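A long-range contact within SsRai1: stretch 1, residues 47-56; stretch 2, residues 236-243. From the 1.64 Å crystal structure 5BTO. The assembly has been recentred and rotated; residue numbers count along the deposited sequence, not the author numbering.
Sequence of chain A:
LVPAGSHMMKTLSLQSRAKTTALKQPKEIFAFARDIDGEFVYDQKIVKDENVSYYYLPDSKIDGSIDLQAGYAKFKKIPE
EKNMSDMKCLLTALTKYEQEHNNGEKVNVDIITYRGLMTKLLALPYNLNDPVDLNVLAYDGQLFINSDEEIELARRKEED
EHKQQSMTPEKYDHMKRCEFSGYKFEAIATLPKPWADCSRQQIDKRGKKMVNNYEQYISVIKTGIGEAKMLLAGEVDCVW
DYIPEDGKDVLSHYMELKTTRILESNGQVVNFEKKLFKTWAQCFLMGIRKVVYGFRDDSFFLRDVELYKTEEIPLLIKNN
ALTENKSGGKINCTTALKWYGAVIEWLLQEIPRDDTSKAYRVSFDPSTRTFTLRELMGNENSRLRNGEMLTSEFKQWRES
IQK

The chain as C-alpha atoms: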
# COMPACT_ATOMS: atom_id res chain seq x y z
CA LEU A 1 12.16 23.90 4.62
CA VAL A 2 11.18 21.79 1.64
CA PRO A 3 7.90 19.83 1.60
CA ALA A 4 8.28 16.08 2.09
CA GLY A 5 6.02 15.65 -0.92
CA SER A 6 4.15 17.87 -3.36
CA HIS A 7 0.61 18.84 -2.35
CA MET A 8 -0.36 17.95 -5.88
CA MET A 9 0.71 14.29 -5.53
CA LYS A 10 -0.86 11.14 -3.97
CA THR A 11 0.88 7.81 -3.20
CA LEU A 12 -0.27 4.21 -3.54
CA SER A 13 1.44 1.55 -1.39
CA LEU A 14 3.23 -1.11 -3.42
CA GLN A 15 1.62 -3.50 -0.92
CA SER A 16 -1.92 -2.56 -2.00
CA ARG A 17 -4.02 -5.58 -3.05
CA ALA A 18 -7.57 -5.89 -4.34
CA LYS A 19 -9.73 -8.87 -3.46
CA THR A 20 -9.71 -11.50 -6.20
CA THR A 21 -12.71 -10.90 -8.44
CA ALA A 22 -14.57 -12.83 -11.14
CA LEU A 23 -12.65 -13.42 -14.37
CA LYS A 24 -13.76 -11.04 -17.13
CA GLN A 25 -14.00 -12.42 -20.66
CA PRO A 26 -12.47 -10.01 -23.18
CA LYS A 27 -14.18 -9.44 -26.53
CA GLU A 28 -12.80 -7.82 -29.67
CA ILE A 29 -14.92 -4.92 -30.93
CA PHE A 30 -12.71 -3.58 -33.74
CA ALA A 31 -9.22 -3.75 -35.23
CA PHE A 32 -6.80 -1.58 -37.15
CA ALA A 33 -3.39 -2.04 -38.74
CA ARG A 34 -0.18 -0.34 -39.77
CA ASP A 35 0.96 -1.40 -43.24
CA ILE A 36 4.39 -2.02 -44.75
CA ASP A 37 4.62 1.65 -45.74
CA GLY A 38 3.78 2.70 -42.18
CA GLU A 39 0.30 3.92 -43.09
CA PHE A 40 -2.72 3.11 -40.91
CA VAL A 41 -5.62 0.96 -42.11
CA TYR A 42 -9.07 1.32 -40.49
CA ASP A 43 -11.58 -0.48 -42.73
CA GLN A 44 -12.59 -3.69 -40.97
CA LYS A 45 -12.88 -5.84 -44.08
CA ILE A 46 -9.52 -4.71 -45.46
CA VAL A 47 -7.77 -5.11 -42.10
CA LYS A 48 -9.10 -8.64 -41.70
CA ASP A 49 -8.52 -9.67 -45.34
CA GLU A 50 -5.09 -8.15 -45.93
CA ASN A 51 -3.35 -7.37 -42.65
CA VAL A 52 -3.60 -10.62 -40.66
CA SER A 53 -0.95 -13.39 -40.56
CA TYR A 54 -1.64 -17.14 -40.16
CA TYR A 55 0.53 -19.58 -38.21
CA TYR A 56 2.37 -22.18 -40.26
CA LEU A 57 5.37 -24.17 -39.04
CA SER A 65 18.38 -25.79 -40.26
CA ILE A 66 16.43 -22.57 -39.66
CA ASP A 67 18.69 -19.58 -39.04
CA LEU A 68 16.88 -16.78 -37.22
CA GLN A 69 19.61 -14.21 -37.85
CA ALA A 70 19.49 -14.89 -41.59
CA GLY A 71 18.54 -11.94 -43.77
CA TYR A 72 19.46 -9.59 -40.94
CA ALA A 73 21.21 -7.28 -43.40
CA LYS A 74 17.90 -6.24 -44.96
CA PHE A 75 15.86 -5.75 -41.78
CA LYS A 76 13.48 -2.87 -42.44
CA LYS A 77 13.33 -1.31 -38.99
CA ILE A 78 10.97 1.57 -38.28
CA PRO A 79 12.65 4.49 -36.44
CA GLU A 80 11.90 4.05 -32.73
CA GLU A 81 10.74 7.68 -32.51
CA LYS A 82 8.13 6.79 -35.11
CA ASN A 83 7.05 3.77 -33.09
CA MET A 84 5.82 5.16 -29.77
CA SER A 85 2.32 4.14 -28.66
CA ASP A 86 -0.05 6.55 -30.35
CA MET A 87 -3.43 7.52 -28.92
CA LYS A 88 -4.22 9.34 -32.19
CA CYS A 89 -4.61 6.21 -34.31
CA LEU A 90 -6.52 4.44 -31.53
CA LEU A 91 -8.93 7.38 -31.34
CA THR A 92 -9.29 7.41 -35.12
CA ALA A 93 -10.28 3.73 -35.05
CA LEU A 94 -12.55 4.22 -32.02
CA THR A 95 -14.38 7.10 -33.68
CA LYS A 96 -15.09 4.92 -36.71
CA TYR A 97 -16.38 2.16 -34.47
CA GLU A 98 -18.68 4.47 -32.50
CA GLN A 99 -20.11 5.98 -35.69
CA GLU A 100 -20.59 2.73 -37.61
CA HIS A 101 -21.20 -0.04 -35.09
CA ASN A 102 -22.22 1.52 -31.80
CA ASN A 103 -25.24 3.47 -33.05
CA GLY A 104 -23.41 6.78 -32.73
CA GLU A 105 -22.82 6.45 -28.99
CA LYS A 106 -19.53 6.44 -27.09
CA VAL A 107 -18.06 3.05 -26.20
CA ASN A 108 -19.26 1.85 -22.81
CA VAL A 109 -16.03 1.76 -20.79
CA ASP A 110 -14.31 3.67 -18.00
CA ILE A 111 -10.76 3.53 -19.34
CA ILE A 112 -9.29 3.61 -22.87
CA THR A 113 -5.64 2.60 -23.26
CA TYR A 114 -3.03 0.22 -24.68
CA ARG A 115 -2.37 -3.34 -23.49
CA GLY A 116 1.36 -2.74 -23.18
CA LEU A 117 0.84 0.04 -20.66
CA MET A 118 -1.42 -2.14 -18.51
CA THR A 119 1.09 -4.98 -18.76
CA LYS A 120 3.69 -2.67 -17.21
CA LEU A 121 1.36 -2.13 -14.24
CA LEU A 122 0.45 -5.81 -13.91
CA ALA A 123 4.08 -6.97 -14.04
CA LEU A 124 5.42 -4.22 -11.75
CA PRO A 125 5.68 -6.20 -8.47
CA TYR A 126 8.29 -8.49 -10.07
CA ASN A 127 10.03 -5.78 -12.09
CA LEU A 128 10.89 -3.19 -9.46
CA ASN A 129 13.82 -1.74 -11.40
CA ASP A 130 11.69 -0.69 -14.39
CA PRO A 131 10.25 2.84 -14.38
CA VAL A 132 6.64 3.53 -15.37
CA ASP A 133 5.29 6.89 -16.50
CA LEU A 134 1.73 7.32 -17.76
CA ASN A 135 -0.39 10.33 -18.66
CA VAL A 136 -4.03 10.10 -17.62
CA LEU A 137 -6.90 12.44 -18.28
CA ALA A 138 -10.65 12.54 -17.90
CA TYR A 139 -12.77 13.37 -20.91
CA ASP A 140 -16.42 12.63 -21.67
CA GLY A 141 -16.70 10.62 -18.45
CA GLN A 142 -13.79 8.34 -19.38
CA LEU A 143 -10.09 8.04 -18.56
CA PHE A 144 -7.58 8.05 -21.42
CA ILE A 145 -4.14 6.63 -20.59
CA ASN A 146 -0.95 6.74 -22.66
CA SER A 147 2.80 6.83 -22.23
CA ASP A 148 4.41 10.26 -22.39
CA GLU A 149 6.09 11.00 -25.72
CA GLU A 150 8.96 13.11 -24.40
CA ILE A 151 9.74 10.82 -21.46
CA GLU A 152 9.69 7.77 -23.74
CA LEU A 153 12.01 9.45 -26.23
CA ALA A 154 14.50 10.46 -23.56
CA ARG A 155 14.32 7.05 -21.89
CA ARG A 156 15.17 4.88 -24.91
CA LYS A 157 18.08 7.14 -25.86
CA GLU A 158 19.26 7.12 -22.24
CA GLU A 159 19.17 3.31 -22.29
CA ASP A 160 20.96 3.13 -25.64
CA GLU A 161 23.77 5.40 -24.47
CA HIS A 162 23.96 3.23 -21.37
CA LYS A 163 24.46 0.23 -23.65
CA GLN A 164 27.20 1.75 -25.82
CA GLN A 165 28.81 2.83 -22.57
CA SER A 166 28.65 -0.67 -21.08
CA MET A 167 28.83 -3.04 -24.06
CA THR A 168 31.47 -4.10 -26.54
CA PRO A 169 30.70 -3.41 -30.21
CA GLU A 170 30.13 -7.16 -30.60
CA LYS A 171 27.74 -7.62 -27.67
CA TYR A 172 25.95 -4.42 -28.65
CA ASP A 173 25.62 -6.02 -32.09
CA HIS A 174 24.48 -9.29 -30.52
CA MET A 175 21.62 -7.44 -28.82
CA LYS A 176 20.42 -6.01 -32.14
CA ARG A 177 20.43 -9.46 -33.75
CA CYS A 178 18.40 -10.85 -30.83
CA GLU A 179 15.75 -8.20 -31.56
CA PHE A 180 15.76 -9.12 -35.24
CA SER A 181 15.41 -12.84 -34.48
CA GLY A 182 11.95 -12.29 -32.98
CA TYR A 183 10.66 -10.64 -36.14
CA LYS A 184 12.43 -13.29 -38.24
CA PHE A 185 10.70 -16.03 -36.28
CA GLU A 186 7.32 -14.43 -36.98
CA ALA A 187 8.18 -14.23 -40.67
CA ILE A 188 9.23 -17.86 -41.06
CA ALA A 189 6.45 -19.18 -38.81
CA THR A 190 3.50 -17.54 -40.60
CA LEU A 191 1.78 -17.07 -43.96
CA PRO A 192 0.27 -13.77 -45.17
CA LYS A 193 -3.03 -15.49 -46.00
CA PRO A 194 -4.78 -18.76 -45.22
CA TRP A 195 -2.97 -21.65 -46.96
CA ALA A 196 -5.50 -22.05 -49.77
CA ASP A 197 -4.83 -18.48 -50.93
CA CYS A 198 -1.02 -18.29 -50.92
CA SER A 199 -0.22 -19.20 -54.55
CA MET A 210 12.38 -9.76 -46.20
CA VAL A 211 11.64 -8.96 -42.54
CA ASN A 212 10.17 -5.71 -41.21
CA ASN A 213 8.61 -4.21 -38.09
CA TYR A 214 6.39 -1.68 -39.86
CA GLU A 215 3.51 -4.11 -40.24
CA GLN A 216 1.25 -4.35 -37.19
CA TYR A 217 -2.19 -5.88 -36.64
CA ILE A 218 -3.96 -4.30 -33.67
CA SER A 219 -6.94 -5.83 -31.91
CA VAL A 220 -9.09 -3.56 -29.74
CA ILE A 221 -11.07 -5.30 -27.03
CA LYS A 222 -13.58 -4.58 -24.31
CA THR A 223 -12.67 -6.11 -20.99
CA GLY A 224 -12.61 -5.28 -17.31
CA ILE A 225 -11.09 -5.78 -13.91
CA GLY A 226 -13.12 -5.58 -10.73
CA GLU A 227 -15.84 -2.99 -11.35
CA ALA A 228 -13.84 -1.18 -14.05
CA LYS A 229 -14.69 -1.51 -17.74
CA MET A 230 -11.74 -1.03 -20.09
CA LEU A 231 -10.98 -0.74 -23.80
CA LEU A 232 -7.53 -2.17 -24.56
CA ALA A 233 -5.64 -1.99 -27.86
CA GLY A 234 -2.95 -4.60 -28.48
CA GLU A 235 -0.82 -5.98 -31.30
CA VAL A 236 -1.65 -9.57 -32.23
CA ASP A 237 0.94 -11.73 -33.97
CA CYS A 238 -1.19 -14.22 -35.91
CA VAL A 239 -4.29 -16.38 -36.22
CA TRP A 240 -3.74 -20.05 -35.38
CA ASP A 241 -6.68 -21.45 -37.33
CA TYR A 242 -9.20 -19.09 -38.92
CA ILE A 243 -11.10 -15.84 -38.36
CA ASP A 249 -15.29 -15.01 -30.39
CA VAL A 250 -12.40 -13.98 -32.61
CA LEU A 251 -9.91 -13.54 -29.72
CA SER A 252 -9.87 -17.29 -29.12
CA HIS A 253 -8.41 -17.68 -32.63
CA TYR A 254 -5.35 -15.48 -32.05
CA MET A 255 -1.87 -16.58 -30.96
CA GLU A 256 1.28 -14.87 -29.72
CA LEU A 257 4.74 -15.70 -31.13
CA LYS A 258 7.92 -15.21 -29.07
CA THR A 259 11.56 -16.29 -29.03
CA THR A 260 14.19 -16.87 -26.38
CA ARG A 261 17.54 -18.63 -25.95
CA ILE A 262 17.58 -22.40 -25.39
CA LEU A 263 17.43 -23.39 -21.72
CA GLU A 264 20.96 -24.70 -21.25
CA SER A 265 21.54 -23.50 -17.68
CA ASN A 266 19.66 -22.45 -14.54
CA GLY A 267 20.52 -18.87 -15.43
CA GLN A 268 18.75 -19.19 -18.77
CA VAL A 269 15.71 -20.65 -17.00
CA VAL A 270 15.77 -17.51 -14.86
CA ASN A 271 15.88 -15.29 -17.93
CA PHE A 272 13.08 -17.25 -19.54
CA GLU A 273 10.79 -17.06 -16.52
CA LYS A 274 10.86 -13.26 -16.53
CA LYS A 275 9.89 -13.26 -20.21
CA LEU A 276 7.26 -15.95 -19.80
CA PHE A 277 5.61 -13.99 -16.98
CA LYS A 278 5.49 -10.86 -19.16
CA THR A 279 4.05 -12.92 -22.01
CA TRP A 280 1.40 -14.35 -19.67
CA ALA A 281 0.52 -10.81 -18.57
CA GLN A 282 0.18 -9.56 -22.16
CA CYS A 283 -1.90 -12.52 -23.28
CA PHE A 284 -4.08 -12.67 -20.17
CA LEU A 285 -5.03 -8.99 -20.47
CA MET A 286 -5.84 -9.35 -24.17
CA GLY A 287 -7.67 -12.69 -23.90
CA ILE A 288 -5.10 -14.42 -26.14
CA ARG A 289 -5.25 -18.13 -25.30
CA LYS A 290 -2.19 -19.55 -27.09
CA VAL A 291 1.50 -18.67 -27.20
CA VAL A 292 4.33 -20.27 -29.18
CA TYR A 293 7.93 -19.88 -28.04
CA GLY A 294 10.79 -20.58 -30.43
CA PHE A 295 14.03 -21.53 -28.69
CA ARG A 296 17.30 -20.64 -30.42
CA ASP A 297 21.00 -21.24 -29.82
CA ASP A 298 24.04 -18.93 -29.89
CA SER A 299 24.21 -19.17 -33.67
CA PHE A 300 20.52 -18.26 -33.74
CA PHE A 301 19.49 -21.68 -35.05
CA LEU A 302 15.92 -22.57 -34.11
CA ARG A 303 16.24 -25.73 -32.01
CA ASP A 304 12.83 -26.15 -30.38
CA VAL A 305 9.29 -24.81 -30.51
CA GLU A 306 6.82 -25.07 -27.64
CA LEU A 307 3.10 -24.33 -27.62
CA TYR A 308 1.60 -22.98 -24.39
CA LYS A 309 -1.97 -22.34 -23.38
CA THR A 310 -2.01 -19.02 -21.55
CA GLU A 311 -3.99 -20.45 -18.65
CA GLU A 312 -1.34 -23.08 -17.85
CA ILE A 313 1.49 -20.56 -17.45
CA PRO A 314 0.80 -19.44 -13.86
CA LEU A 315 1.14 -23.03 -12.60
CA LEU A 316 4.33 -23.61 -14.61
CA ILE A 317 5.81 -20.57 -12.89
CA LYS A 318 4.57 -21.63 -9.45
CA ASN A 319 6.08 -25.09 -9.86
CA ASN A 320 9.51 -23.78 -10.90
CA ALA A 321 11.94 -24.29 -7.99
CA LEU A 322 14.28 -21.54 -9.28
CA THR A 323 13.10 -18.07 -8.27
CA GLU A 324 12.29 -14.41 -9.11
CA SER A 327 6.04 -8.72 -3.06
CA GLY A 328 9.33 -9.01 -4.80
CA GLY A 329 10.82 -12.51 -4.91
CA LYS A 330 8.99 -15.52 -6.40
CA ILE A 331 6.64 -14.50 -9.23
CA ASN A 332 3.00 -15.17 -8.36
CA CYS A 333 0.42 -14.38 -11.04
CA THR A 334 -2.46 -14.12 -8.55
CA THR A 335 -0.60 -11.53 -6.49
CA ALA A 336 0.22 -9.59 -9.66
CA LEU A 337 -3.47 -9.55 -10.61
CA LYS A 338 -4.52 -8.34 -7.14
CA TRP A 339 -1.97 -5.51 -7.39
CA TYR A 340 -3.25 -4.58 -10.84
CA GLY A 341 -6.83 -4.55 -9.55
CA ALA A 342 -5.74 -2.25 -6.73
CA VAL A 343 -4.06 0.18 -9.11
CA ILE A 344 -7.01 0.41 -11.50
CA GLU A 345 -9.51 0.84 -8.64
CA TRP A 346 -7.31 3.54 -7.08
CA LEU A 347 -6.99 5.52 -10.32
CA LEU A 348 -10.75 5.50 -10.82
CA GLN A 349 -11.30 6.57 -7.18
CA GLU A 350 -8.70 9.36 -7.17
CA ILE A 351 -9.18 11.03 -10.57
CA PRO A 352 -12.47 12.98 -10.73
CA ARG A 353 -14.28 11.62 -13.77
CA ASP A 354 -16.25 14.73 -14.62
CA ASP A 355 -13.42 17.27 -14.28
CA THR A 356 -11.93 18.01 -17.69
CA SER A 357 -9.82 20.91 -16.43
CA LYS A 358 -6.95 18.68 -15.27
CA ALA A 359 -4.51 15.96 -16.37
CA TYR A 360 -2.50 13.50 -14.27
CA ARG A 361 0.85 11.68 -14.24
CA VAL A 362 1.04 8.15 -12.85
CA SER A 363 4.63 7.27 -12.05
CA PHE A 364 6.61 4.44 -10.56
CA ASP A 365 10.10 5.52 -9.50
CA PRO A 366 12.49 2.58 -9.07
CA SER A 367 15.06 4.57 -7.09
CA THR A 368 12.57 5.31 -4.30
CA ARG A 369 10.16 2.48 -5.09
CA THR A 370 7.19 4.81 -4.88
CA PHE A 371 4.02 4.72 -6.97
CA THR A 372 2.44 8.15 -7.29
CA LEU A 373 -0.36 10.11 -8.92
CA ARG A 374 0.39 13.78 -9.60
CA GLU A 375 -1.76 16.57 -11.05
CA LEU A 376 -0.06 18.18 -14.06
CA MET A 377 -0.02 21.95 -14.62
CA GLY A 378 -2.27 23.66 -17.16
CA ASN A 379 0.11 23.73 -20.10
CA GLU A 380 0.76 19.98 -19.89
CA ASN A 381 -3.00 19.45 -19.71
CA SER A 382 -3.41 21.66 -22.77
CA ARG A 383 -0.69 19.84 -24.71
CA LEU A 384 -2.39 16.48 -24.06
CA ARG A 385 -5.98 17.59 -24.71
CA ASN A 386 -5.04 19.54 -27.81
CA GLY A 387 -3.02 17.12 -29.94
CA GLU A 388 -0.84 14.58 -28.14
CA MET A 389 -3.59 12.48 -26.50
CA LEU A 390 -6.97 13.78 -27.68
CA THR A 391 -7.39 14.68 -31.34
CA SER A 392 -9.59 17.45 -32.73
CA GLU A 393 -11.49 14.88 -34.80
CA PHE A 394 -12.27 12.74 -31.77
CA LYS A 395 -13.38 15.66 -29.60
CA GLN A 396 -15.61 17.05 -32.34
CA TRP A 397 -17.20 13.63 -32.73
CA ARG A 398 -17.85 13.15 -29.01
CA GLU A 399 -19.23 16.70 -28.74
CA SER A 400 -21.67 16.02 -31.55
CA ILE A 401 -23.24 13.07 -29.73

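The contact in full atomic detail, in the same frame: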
# COMPACT_ATOMS: atom_id res chain seq x y z
N VAL A 47 -8.67 -4.70 -43.16
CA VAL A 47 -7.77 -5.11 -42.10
C VAL A 47 -7.77 -6.62 -41.93
O VAL A 47 -6.71 -7.25 -41.85
CB VAL A 47 -8.12 -4.43 -40.75
CG1 VAL A 47 -7.36 -5.09 -39.62
CG2 VAL A 47 -7.80 -2.95 -40.81
N LYS A 48 -8.96 -7.21 -41.89
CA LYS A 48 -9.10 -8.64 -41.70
C LYS A 48 -8.62 -9.46 -42.91
O LYS A 48 -8.05 -10.53 -42.74
CB LYS A 48 -10.56 -8.99 -41.37
CG LYS A 48 -11.06 -8.38 -40.07
CD LYS A 48 -10.63 -9.20 -38.87
CE LYS A 48 -10.92 -8.47 -37.57
NZ LYS A 48 -10.78 -9.39 -36.41
N ASP A 49 -8.85 -8.94 -44.11
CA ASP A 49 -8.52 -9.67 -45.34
C ASP A 49 -7.05 -9.56 -45.76
O ASP A 49 -6.53 -10.44 -46.45
CB ASP A 49 -9.39 -9.21 -46.51
CG ASP A 49 -10.83 -9.68 -46.40
OD1 ASP A 49 -11.13 -10.47 -45.48
OD2 ASP A 49 -11.65 -9.26 -47.24
N GLU A 50 -6.39 -8.48 -45.35
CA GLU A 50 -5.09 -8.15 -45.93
C GLU A 50 -3.98 -7.94 -44.91
O GLU A 50 -2.80 -7.91 -45.28
CB GLU A 50 -5.20 -6.89 -46.80
CG GLU A 50 -6.15 -7.02 -47.98
CD GLU A 50 -6.14 -5.79 -48.86
OE1 GLU A 50 -5.36 -4.85 -48.56
OE2 GLU A 50 -6.89 -5.75 -49.85
N ASN A 51 -4.34 -7.76 -43.65
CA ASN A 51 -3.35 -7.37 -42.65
C ASN A 51 -3.19 -8.34 -41.48
O ASN A 51 -2.66 -7.97 -40.44
CB ASN A 51 -3.65 -5.96 -42.13
CG ASN A 51 -3.55 -4.90 -43.22
OD1 ASN A 51 -4.53 -4.60 -43.91
ND2 ASN A 51 -2.36 -4.36 -43.40
N VAL A 52 -3.64 -9.58 -41.68
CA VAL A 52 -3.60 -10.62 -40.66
C VAL A 52 -2.71 -11.77 -41.12
O VAL A 52 -2.86 -12.25 -42.25
CB VAL A 52 -5.02 -11.21 -40.43
CG1 VAL A 52 -4.97 -12.45 -39.56
CG2 VAL A 52 -5.96 -10.16 -39.84
N SER A 53 -1.79 -12.22 -40.27
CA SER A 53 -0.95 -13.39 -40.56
C SER A 53 -1.54 -14.68 -39.98
O SER A 53 -2.30 -14.65 -39.01
CB SER A 53 0.47 -13.19 -39.99
OG SER A 53 1.09 -12.05 -40.55
N TYR A 54 -1.16 -15.81 -40.58
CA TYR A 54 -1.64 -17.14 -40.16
C TYR A 54 -0.49 -18.08 -39.83
O TYR A 54 0.42 -18.27 -40.64
CB TYR A 54 -2.52 -17.76 -41.26
CG TYR A 54 -3.79 -16.98 -41.51
CD1 TYR A 54 -3.77 -15.83 -42.27
CD2 TYR A 54 -5.00 -17.38 -40.95
CE1 TYR A 54 -4.92 -15.09 -42.50
CE2 TYR A 54 -6.16 -16.66 -41.17
CZ TYR A 54 -6.11 -15.51 -41.94
OH TYR A 54 -7.26 -14.79 -42.16
N TYR A 55 -0.54 -18.70 -38.65
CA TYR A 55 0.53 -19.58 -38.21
C TYR A 55 0.78 -20.72 -39.19
O TYR A 55 -0.16 -21.33 -39.69
CB TYR A 55 0.20 -20.20 -36.86
CG TYR A 55 1.36 -20.90 -36.21
CD1 TYR A 55 2.49 -20.19 -35.83
CD2 TYR A 55 1.32 -22.26 -35.96
CE1 TYR A 55 3.56 -20.83 -35.23
CE2 TYR A 55 2.39 -22.91 -35.36
CZ TYR A 55 3.50 -22.20 -35.00
OH TYR A 55 4.56 -22.84 -34.39
N TYR A 56 2.04 -21.01 -39.46
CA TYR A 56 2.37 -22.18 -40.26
C TYR A 56 3.82 -22.59 -40.04
O TYR A 56 4.74 -21.93 -40.53
CB TYR A 56 2.09 -21.92 -41.74
CG TYR A 56 2.29 -23.15 -42.59
CD1 TYR A 56 1.46 -24.26 -42.44
CD2 TYR A 56 3.29 -23.20 -43.54
CE1 TYR A 56 1.63 -25.39 -43.21
CE2 TYR A 56 3.47 -24.32 -44.32
CZ TYR A 56 2.64 -25.42 -44.15
OH TYR A 56 2.82 -26.54 -44.93
N VAL A 236 -1.42 -8.13 -32.20
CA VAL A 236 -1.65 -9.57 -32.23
C VAL A 236 -0.78 -10.15 -33.34
O VAL A 236 -0.73 -9.60 -34.45
CB VAL A 236 -3.14 -9.88 -32.49
CG1 VAL A 236 -3.34 -11.33 -32.97
CG2 VAL A 236 -3.98 -9.56 -31.24
N ASP A 237 -0.07 -11.23 -33.04
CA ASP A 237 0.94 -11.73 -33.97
C ASP A 237 0.35 -12.53 -35.13
O ASP A 237 0.75 -12.33 -36.28
CB ASP A 237 2.00 -12.56 -33.24
CG ASP A 237 2.79 -11.74 -32.25
OD1 ASP A 237 2.97 -10.53 -32.51
OD2 ASP A 237 3.24 -12.28 -31.22
N CYS A 238 -0.61 -13.40 -34.85
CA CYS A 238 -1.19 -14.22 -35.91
C CYS A 238 -2.49 -14.89 -35.48
O CYS A 238 -2.89 -14.84 -34.32
CB CYS A 238 -0.18 -15.28 -36.38
SG CYS A 238 0.08 -16.65 -35.24
N VAL A 239 -3.14 -15.51 -36.46
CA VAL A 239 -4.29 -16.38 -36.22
C VAL A 239 -3.78 -17.82 -36.28
O VAL A 239 -2.99 -18.15 -37.16
CB VAL A 239 -5.34 -16.15 -37.33
CG1 VAL A 239 -6.42 -17.21 -37.29
CG2 VAL A 239 -5.95 -14.76 -37.17
N TRP A 240 -4.20 -18.66 -35.34
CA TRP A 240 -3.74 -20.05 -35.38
C TRP A 240 -4.58 -20.96 -36.27
O TRP A 240 -4.08 -21.93 -36.81
CB TRP A 240 -3.56 -20.66 -33.98
CG TRP A 240 -4.79 -20.82 -33.17
CD1 TRP A 240 -5.36 -19.88 -32.35
CD2 TRP A 240 -5.58 -22.00 -33.04
NE1 TRP A 240 -6.48 -20.41 -31.74
CE2 TRP A 240 -6.64 -21.71 -32.15
CE3 TRP A 240 -5.51 -23.27 -33.61
CZ2 TRP A 240 -7.61 -22.65 -31.81
CZ3 TRP A 240 -6.47 -24.20 -33.27
CH2 TRP A 240 -7.51 -23.89 -32.38
N ASP A 241 -5.86 -20.64 -36.43
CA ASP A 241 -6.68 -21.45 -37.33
C ASP A 241 -7.41 -20.64 -38.39
O ASP A 241 -7.05 -20.70 -39.57
CB ASP A 241 -7.60 -22.42 -36.55
CG ASP A 241 -8.51 -21.72 -35.56
OD1 ASP A 241 -8.40 -20.49 -35.36
OD2 ASP A 241 -9.36 -22.42 -34.95
N TYR A 242 -8.41 -19.88 -37.98
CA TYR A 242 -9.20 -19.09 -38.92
C TYR A 242 -9.89 -17.95 -38.19
O TYR A 242 -10.01 -17.97 -36.96
CB TYR A 242 -10.25 -19.98 -39.60
CG TYR A 242 -11.28 -20.54 -38.64
CD1 TYR A 242 -11.03 -21.71 -37.93
CD2 TYR A 242 -12.49 -19.90 -38.44
CE1 TYR A 242 -11.96 -22.21 -37.03
CE2 TYR A 242 -13.43 -20.40 -37.56
CZ TYR A 242 -13.15 -21.55 -36.86
OH TYR A 242 -14.09 -22.04 -35.98
N ILE A 243 -10.32 -16.94 -38.94
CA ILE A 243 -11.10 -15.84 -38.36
C ILE A 243 -12.59 -16.17 -38.39
O ILE A 243 -13.13 -16.51 -39.44
CB ILE A 243 -10.87 -14.52 -39.12
CG1 ILE A 243 -9.43 -14.04 -38.93
CG2 ILE A 243 -11.83 -13.45 -38.61
CD1 ILE A 243 -9.13 -13.57 -37.55
O HOH W 1 -9.76 -17.03 -41.78
O HOH W 2 -2.66 -22.06 -39.09

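A short backbone bridge often fixes the register of two distant segments, leaving the side chains to fill the space around it. The contact between residues 47-56 and 236-243 of SsRai1, whose touching residues lie at least 183 positions apart in sequence, illustrates the principle on a small scale, burying 435 Å² over both sides.

The anchor is a single beta bridge between Tyr54 and Val239. The amide of Val239 donates from N to O of Ser53 (2.8 Å), and its carbonyl O accepts from N of Tyr55 (2.9 Å); both bonds are nearly straight. One residue thus answers the two that flank Tyr54, and the CA of Tyr54 is drawn to 3.4 Å from O of Val239, close enough for a CA-H...O contact.

With the backbones so close, the side chains pack around them. Val239 offers a small branched bump at the bridge: its CG2 meets CG1 of Val52 at 3.5 Å, while its CB lies 3.8 Å from CD2 of Tyr54, so the valine packs against an aliphatic neighbour and an aromatic one. Although the CA-to-CB bond of Tyr54 points away overall, its ring returns to the other stretch. The ring edge approaches O of Asp241, with CD2 4.1 Å from that oxygen, and the ring's far end reaches Ile243, OH to CG1 4.0 Å. A water accepts from N of Ile243 (2.9 Å) and makes a weak hydrogen bond with OH of Tyr54 (3.4 Å), so that it links the two residues alongside their direct contact.

Tyr55 behaves conversely. Its CB points toward the partner and packs 3.9 Å from SG of Cys238, but its ring leads away, and the sulfur views it obliquely. Beyond the bridge, a second water donates to O of Tyr55 and O of Trp240, 2.7 Å from each, extending the backbone link where direct hydrogen bonding stops.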